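Local coordinates for protein putative oxidoreductase (Klebsiella pneumoniae subsp. pneumoniae MGH 78578, PDB 3E82) that is a putative oxidoreductase of the Gfo/Idh/MocA family and probably uses a nicotinamide dinucleotide bound by its Rossmann-fold domain, at residues B[205-217]-B[225-237]. Numbering follows the deposited sequence.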
ATOM      1  N   LEU B 205      -9.064  13.292  -3.949  1.00 27.52           N
ATOM      2  CA  LEU B 205      -7.912  13.828  -4.673  1.00 28.94           C
ATOM      3  C   LEU B 205      -8.164  14.341  -6.092  1.00 30.41           C
ATOM      4  O   LEU B 205      -7.445  15.216  -6.571  1.00 31.16           O
ATOM      5  CB  LEU B 205      -6.804  12.771  -4.711  1.00 25.91           C
ATOM      6  CG  LEU B 205      -6.386  12.173  -3.361  1.00 26.36           C
ATOM      7  CD1 LEU B 205      -5.338  11.092  -3.589  1.00 25.13           C
ATOM      8  CD2 LEU B 205      -5.842  13.272  -2.449  1.00 23.10           C
ATOM      9  N   ARG B 206      -9.159  13.799  -6.781  1.00 32.00           N
ATOM     10  CA  ARG B 206      -9.422  14.270  -8.137  1.00 34.00           C
ATOM     11  C   ARG B 206      -9.865  15.724  -8.129  1.00 36.20           C
ATOM     12  O   ARG B 206     -10.573  16.170  -7.225  1.00 34.48           O
ATOM     13  CB  ARG B 206     -10.491  13.416  -8.822  1.00 33.41           C
ATOM     14  CG  ARG B 206      -9.988  12.070  -9.316  1.00 32.87           C
ATOM     15  CD  ARG B 206     -11.121  11.257  -9.882  1.00 30.04           C
ATOM     16  NE  ARG B 206     -12.217  11.146  -8.929  1.00 27.94           N
ATOM     17  CZ  ARG B 206     -13.404  10.630  -9.222  1.00 27.76           C
ATOM     18  NH1 ARG B 206     -13.646  10.173 -10.446  1.00 27.05           N
ATOM     19  NH2 ARG B 206     -14.349  10.572  -8.293  1.00 27.27           N
ATOM     20  N   ASP B 207      -9.419  16.460  -9.141  1.00 39.09           N
ATOM     21  CA  ASP B 207      -9.763  17.864  -9.288  1.00 42.04           C
ATOM     22  C   ASP B 207     -11.258  17.932  -9.601  1.00 42.01           C
ATOM     23  O   ASP B 207     -11.712  17.389 -10.612  1.00 42.29           O
ATOM     24  CB  ASP B 207      -8.942  18.473 -10.430  1.00 45.35           C
ATOM     25  CG  ASP B 207      -9.021  19.990 -10.471  1.00 50.11           C
ATOM     26  OD1 ASP B 207      -8.700  20.631  -9.443  1.00 52.98           O
ATOM     27  OD2 ASP B 207      -9.396  20.544 -11.531  1.00 52.46           O
ATOM     28  N   GLY B 208     -12.019  18.575  -8.720  1.00 42.28           N
ATOM     29  CA  GLY B 208     -13.451  18.696  -8.931  1.00 43.86           C
ATOM     30  C   GLY B 208     -14.291  17.647  -8.217  1.00 44.27           C
ATOM     31  O   GLY B 208     -15.517  17.746  -8.195  1.00 44.77           O
ATOM     32  N   ALA B 209     -13.646  16.643  -7.632  1.00 43.44           N
ATOM     33  CA  ALA B 209     -14.377  15.597  -6.925  1.00 42.96           C
ATOM     34  C   ALA B 209     -14.969  16.140  -5.630  1.00 41.83           C
ATOM     35  O   ALA B 209     -14.433  17.073  -5.034  1.00 41.24           O
ATOM     36  CB  ALA B 209     -13.452  14.420  -6.625  1.00 43.63           C
ATOM     37  N   GLU B 210     -16.081  15.554  -5.199  1.00 41.93           N
ATOM     38  CA  GLU B 210     -16.733  15.990  -3.974  1.00 42.05           C
ATOM     39  C   GLU B 210     -16.915  14.844  -2.991  1.00 40.03           C
ATOM     40  O   GLU B 210     -17.422  15.041  -1.887  1.00 39.92           O
ATOM     41  CB  GLU B 210     -18.089  16.622  -4.298  1.00 44.81           C
ATOM     42  CG  GLU B 210     -17.977  17.826  -5.221  1.00 50.16           C
ATOM     43  CD  GLU B 210     -19.166  18.764  -5.109  1.00 53.79           C
ATOM     44  OE1 GLU B 210     -19.447  19.230  -3.978  1.00 55.43           O
ATOM     45  OE2 GLU B 210     -19.809  19.038  -6.147  1.00 53.58           O
ATOM     46  N   ILE B 211     -16.499  13.649  -3.399  1.00 37.52           N
ATOM     47  CA  ILE B 211     -16.603  12.461  -2.557  1.00 36.07           C
ATOM     48  C   ILE B 211     -15.244  11.777  -2.579  1.00 32.92           C
ATOM     49  O   ILE B 211     -14.513  11.898  -3.563  1.00 32.17           O
ATOM     50  CB  ILE B 211     -17.632  11.450  -3.111  1.00 37.90           C
ATOM     51  CG1 ILE B 211     -18.583  12.144  -4.085  1.00 41.22           C
ATOM     52  CG2 ILE B 211     -18.404  10.826  -1.963  1.00 37.72           C
ATOM     53  CD1 ILE B 211     -19.545  11.192  -4.790  1.00 44.97           C
ATOM     54  N   ASN B 212     -14.905  11.049  -1.518  1.00 30.27           N
ATOM     55  CA  ASN B 212     -13.614  10.366  -1.479  1.00 27.59           C
ATOM     56  C   ASN B 212     -13.431   9.485  -2.706  1.00 26.59           C
ATOM     57  O   ASN B 212     -14.354   8.780  -3.120  1.00 26.99           O
ATOM     58  CB  ASN B 212     -13.454   9.551  -0.173  1.00 27.87           C
ATOM     59  CG  ASN B 212     -14.275   8.253  -0.144  1.00 28.46           C
ATOM     60  OD1 ASN B 212     -13.923   7.265  -0.789  1.00 28.63           O
ATOM     61  ND2 ASN B 212     -15.362   8.252   0.630  1.00 27.29           N
ATOM     62  N   ASP B 213     -12.247   9.556  -3.308  1.00 26.22           N
ATOM     63  CA  ASP B 213     -11.925   8.761  -4.492  1.00 24.44           C
ATOM     64  C   ASP B 213     -10.584   8.049  -4.308  1.00 23.05           C
ATOM     65  O   ASP B 213      -9.999   7.544  -5.262  1.00 20.99           O
ATOM     66  CB  ASP B 213     -11.861   9.650  -5.744  1.00 25.05           C
ATOM     67  CG  ASP B 213     -10.983  10.874  -5.549  1.00 27.33           C
ATOM     68  OD1 ASP B 213     -10.056  10.831  -4.709  1.00 28.73           O
ATOM     69  OD2 ASP B 213     -11.211  11.882  -6.245  1.00 28.97           O
ATOM     70  N   TRP B 214     -10.102   8.031  -3.072  1.00 20.74           N
ATOM     71  CA  TRP B 214      -8.846   7.376  -2.740  1.00 20.45           C
ATOM     72  C   TRP B 214      -9.016   6.842  -1.329  1.00 19.78           C
ATOM     73  O   TRP B 214      -9.284   7.602  -0.396  1.00 20.11           O
ATOM     74  CB  TRP B 214      -7.694   8.380  -2.779  1.00 18.28           C
ATOM     75  CG  TRP B 214      -6.316   7.780  -2.621  1.00 16.79           C
ATOM     76  CD1 TRP B 214      -5.464   7.395  -3.626  1.00 16.00           C
ATOM     77  CD2 TRP B 214      -5.598   7.595  -1.396  1.00 15.88           C
ATOM     78  NE1 TRP B 214      -4.260   6.997  -3.100  1.00 14.78           N
ATOM     79  CE2 TRP B 214      -4.313   7.108  -1.734  1.00 16.46           C
ATOM     80  CE3 TRP B 214      -5.912   7.796  -0.045  1.00 12.98           C
ATOM     81  CZ2 TRP B 214      -3.343   6.824  -0.769  1.00 15.04           C
ATOM     82  CZ3 TRP B 214      -4.947   7.511   0.916  1.00 14.44           C
ATOM     83  CH2 TRP B 214      -3.677   7.030   0.546  1.00 15.45           C
ATOM     84  N   ALA B 215      -8.878   5.535  -1.175  1.00 18.59           N
ATOM     85  CA  ALA B 215      -9.020   4.927   0.136  1.00 17.85           C
ATOM     86  C   ALA B 215      -7.916   3.911   0.314  1.00 16.85           C
ATOM     87  O   ALA B 215      -7.758   2.988  -0.485  1.00 17.63           O
ATOM     88  CB  ALA B 215     -10.380   4.266   0.269  1.00 18.00           C
ATOM     89  N   HIS B 216      -7.149   4.103   1.372  1.00 17.04           N
ATOM     90  CA  HIS B 216      -6.050   3.222   1.679  1.00 15.29           C
ATOM     91  C   HIS B 216      -6.261   2.753   3.106  1.00 15.75           C
ATOM     92  O   HIS B 216      -6.062   3.513   4.055  1.00 16.83           O
ATOM     93  CB  HIS B 216      -4.745   3.990   1.540  1.00 14.80           C
ATOM     94  CG  HIS B 216      -3.545   3.109   1.494  1.00 13.57           C
ATOM     95  ND1 HIS B 216      -2.680   2.984   2.555  1.00 16.37           N
ATOM     96  CD2 HIS B 216      -3.113   2.247   0.548  1.00 11.67           C
ATOM     97  CE1 HIS B 216      -1.766   2.077   2.265  1.00 13.42           C
ATOM     98  NE2 HIS B 216      -2.005   1.614   1.053  1.00 16.27           N
ATOM     99  N   VAL B 217      -6.658   1.492   3.248  1.00 15.25           N
ATOM    100  CA  VAL B 217      -6.959   0.912   4.550  1.00 15.06           C
ATOM    101  C   VAL B 217      -6.112  -0.301   4.887  1.00 14.99           C
ATOM    102  O   VAL B 217      -5.936  -1.195   4.062  1.00 16.71           O
ATOM    103  CB  VAL B 217      -8.441   0.502   4.609  1.00 14.99           C
ATOM    104  CG1 VAL B 217      -8.760  -0.172   5.936  1.00 12.90           C
ATOM    105  CG2 VAL B 217      -9.315   1.734   4.382  1.00 15.92           C
ATOM    106  N   LYS B 225      -0.098  -8.494   7.638  1.00 18.37           N
ATOM    107  CA  LYS B 225      -0.783  -7.260   7.280  1.00 16.60           C
ATOM    108  C   LYS B 225      -1.672  -7.410   6.054  1.00 18.12           C
ATOM    109  O   LYS B 225      -1.363  -8.162   5.124  1.00 16.35           O
ATOM    110  CB  LYS B 225       0.248  -6.154   7.004  1.00 18.92           C
ATOM    111  CG  LYS B 225       1.213  -5.868   8.156  1.00 16.37           C
ATOM    112  CD  LYS B 225       0.492  -5.240   9.351  1.00 18.87           C
ATOM    113  CE  LYS B 225       1.476  -4.917  10.480  1.00 18.77           C
ATOM    114  NZ  LYS B 225       0.830  -4.284  11.660  1.00 15.50           N
ATOM    115  N   VAL B 226      -2.777  -6.674   6.064  1.00 17.26           N
ATOM    116  CA  VAL B 226      -3.718  -6.673   4.957  1.00 16.97           C
ATOM    117  C   VAL B 226      -3.908  -5.229   4.514  1.00 18.18           C
ATOM    118  O   VAL B 226      -4.212  -4.347   5.324  1.00 17.34           O
ATOM    119  CB  VAL B 226      -5.084  -7.273   5.373  1.00 18.55           C
ATOM    120  CG1 VAL B 226      -6.164  -6.893   4.350  1.00 17.99           C
ATOM    121  CG2 VAL B 226      -4.969  -8.802   5.465  1.00 14.57           C
ATOM    122  N   ILE B 227      -3.699  -4.988   3.227  1.00 17.94           N
ATOM    123  CA  ILE B 227      -3.856  -3.659   2.665  1.00 17.95           C
ATOM    124  C   ILE B 227      -4.954  -3.680   1.608  1.00 18.62           C
ATOM    125  O   ILE B 227      -4.895  -4.460   0.652  1.00 16.81           O
ATOM    126  CB  ILE B 227      -2.547  -3.165   2.012  1.00 19.97           C
ATOM    127  CG1 ILE B 227      -1.474  -2.963   3.085  1.00 19.35           C
ATOM    128  CG2 ILE B 227      -2.797  -1.857   1.276  1.00 18.80           C
ATOM    129  CD1 ILE B 227      -0.125  -2.523   2.518  1.00 22.67           C
ATOM    130  N   LEU B 228      -5.959  -2.830   1.799  1.00 18.18           N
ATOM    131  CA  LEU B 228      -7.079  -2.723   0.869  1.00 18.57           C
ATOM    132  C   LEU B 228      -6.970  -1.327   0.284  1.00 18.10           C
ATOM    133  O   LEU B 228      -6.904  -0.345   1.027  1.00 18.19           O
ATOM    134  CB  LEU B 228      -8.402  -2.894   1.620  1.00 16.63           C
ATOM    135  CG  LEU B 228      -8.532  -4.143   2.502  1.00 15.56           C
ATOM    136  CD1 LEU B 228      -9.943  -4.190   3.096  1.00 12.13           C
ATOM    137  CD2 LEU B 228      -8.262  -5.411   1.687  1.00 11.75           C
ATOM    138  N   HIS B 229      -6.945  -1.232  -1.041  1.00 19.06           N
ATOM    139  CA  HIS B 229      -6.774   0.066  -1.692  1.00 19.25           C
ATOM    140  C   HIS B 229      -7.757   0.325  -2.832  1.00 19.06           C
ATOM    141  O   HIS B 229      -7.920  -0.504  -3.724  1.00 17.85           O
ATOM    142  CB  HIS B 229      -5.337   0.180  -2.221  1.00 20.19           C
ATOM    143  CG  HIS B 229      -4.983   1.541  -2.740  1.00 20.95           C
ATOM    144  ND1 HIS B 229      -4.497   2.543  -1.927  1.00 20.50           N
ATOM    145  CD2 HIS B 229      -5.098   2.081  -3.978  1.00 19.13           C
ATOM    146  CE1 HIS B 229      -4.330   3.644  -2.641  1.00 19.84           C
ATOM    147  NE2 HIS B 229      -4.687   3.389  -3.888  1.00 19.41           N
ATOM    148  N   CYS B 230      -8.390   1.495  -2.784  1.00 19.88           N
ATOM    149  CA  CYS B 230      -9.357   1.932  -3.794  1.00 22.97           C
ATOM    150  C   CYS B 230      -8.942   3.294  -4.352  1.00 21.38           C
ATOM    151  O   CYS B 230      -8.535   4.174  -3.597  1.00 21.96           O
ATOM    152  CB  CYS B 230     -10.750   2.085  -3.167  1.00 23.17           C
ATOM    153  SG  CYS B 230     -11.450   0.593  -2.489  1.00 30.39           S
ATOM    154  N   SER B 231      -9.043   3.471  -5.667  1.00 21.29           N
ATOM    155  CA  SER B 231      -8.710   4.759  -6.278  1.00 23.78           C
ATOM    156  C   SER B 231      -9.353   4.938  -7.646  1.00 22.55           C
ATOM    157  O   SER B 231      -9.450   3.993  -8.409  1.00 22.00           O
ATOM    158  CB  SER B 231      -7.194   4.932  -6.433  1.00 22.80           C
ATOM    159  OG  SER B 231      -6.914   6.172  -7.072  1.00 20.85           O
HETATM  160  N   MSE B 232      -9.783   6.157  -7.946  1.00 24.55           N
HETATM  161  CA  MSE B 232     -10.399   6.464  -9.232  1.00 27.48           C
HETATM  162  C   MSE B 232      -9.365   7.045 -10.201  1.00 28.00           C
HETATM  163  O   MSE B 232      -9.695   7.404 -11.331  1.00 28.16           O
HETATM  164  CB  MSE B 232     -11.541   7.468  -9.047  1.00 30.59           C
HETATM  165  CG  MSE B 232     -12.697   6.931  -8.219  1.00 37.37           C
HETATM  166 SE   MSE B 232     -13.525   5.430  -9.108  1.00 47.13          SE
HETATM  167  CE  MSE B 232     -15.193   6.282  -9.633  1.00 47.17           C
ATOM    168  N   LEU B 233      -8.113   7.141  -9.764  1.00 26.75           N
ATOM    169  CA  LEU B 233      -7.071   7.683 -10.631  1.00 27.02           C
ATOM    170  C   LEU B 233      -5.857   6.797 -10.803  1.00 24.04           C
ATOM    171  O   LEU B 233      -4.776   7.103 -10.307  1.00 24.78           O
ATOM    172  CB  LEU B 233      -6.612   9.052 -10.139  1.00 28.91           C
ATOM    173  CG  LEU B 233      -7.378  10.249 -10.694  1.00 33.18           C
ATOM    174  CD1 LEU B 233      -6.625  11.507 -10.331  1.00 34.42           C
ATOM    175  CD2 LEU B 233      -7.519  10.141 -12.211  1.00 34.31           C
ATOM    176  N   VAL B 234      -6.041   5.698 -11.519  1.00 24.14           N
ATOM    177  CA  VAL B 234      -4.954   4.768 -11.780  1.00 23.51           C
ATOM    178  C   VAL B 234      -4.999   4.420 -13.260  1.00 24.55           C
ATOM    179  O   VAL B 234      -5.758   3.546 -13.676  1.00 26.24           O
ATOM    180  CB  VAL B 234      -5.099   3.474 -10.941  1.00 22.89           C
ATOM    181  CG1 VAL B 234      -3.962   2.508 -11.267  1.00 21.91           C
ATOM    182  CG2 VAL B 234      -5.086   3.812  -9.458  1.00 19.57           C
ATOM    183  N   ALA B 235      -4.195   5.117 -14.053  1.00 24.71           N
ATOM    184  CA  ALA B 235      -4.149   4.882 -15.491  1.00 25.52           C
ATOM    185  C   ALA B 235      -3.576   3.506 -15.786  1.00 26.54           C
ATOM    186  O   ALA B 235      -3.893   2.909 -16.812  1.00 28.85           O
ATOM    187  CB  ALA B 235      -3.316   5.957 -16.180  1.00 26.15           C
ATOM    188  N   GLY B 236      -2.736   3.006 -14.880  1.00 26.69           N
ATOM    189  CA  GLY B 236      -2.134   1.695 -15.056  1.00 25.09           C
ATOM    190  C   GLY B 236      -1.076   1.393 -14.008  1.00 25.98           C
ATOM    191  O   GLY B 236      -0.724   2.258 -13.211  1.00 24.28           O
ATOM    192  N   GLY B 237      -0.584   0.160 -13.981  1.00 26.17           N
ATOM    193  CA  GLY B 237       0.454  -0.185 -13.026  1.00 28.06           C
ATOM    194  C   GLY B 237       0.092  -0.954 -11.764  1.00 28.66           C
ATOM    195  O   GLY B 237       0.988  -1.444 -11.075  1.00 29.06           O
TER
HETATM  196  O   HOH W   1      -7.961   9.411  -6.260  1.00 28.18           O
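W214 and H229 meet edge to face on one side of an antiparallel beta hairpin, strands 214-220 and 225-231, in the mixed sheet of the C-terminal alpha/beta domain. The H229 ring stands almost upright on the five-membered ring of W214, with the planes at 86°. H229 CE1 is 3.4 Å from W214 NE1. In both residues CG is anti to the backbone N (chi1 -173° in W214, -172° in H229), which brings the rings together across the strands. H216, on the same face, meets H229 rim to rim. H216 and H150 of the second subunit extend this aromatic cluster across the dimer interface. On the other face, A215 CB packs on C230 CB at 4.1 Å, and helix 176-192 covers C230 and V217. The backbones are tied by paired backbone hydrogen bonds at A215-C230 and V217-L228. Just outside the paired strands, D213 O accepts a hydrogen bond from M232 N (3.0 Å). M232 CB sits over one face of the R206 guanidinium, 3.7 Å from R206 CZ, while R206 CG touches L233 CG. R206 NH1 donates a hydrogen bond to R159 O. D213 OD2 accepts from R206 N (syn side) and R206 NE (anti side), both tilted off the same carboxylate face; the NE bond, 3.0 Å, belongs to a salt bridge.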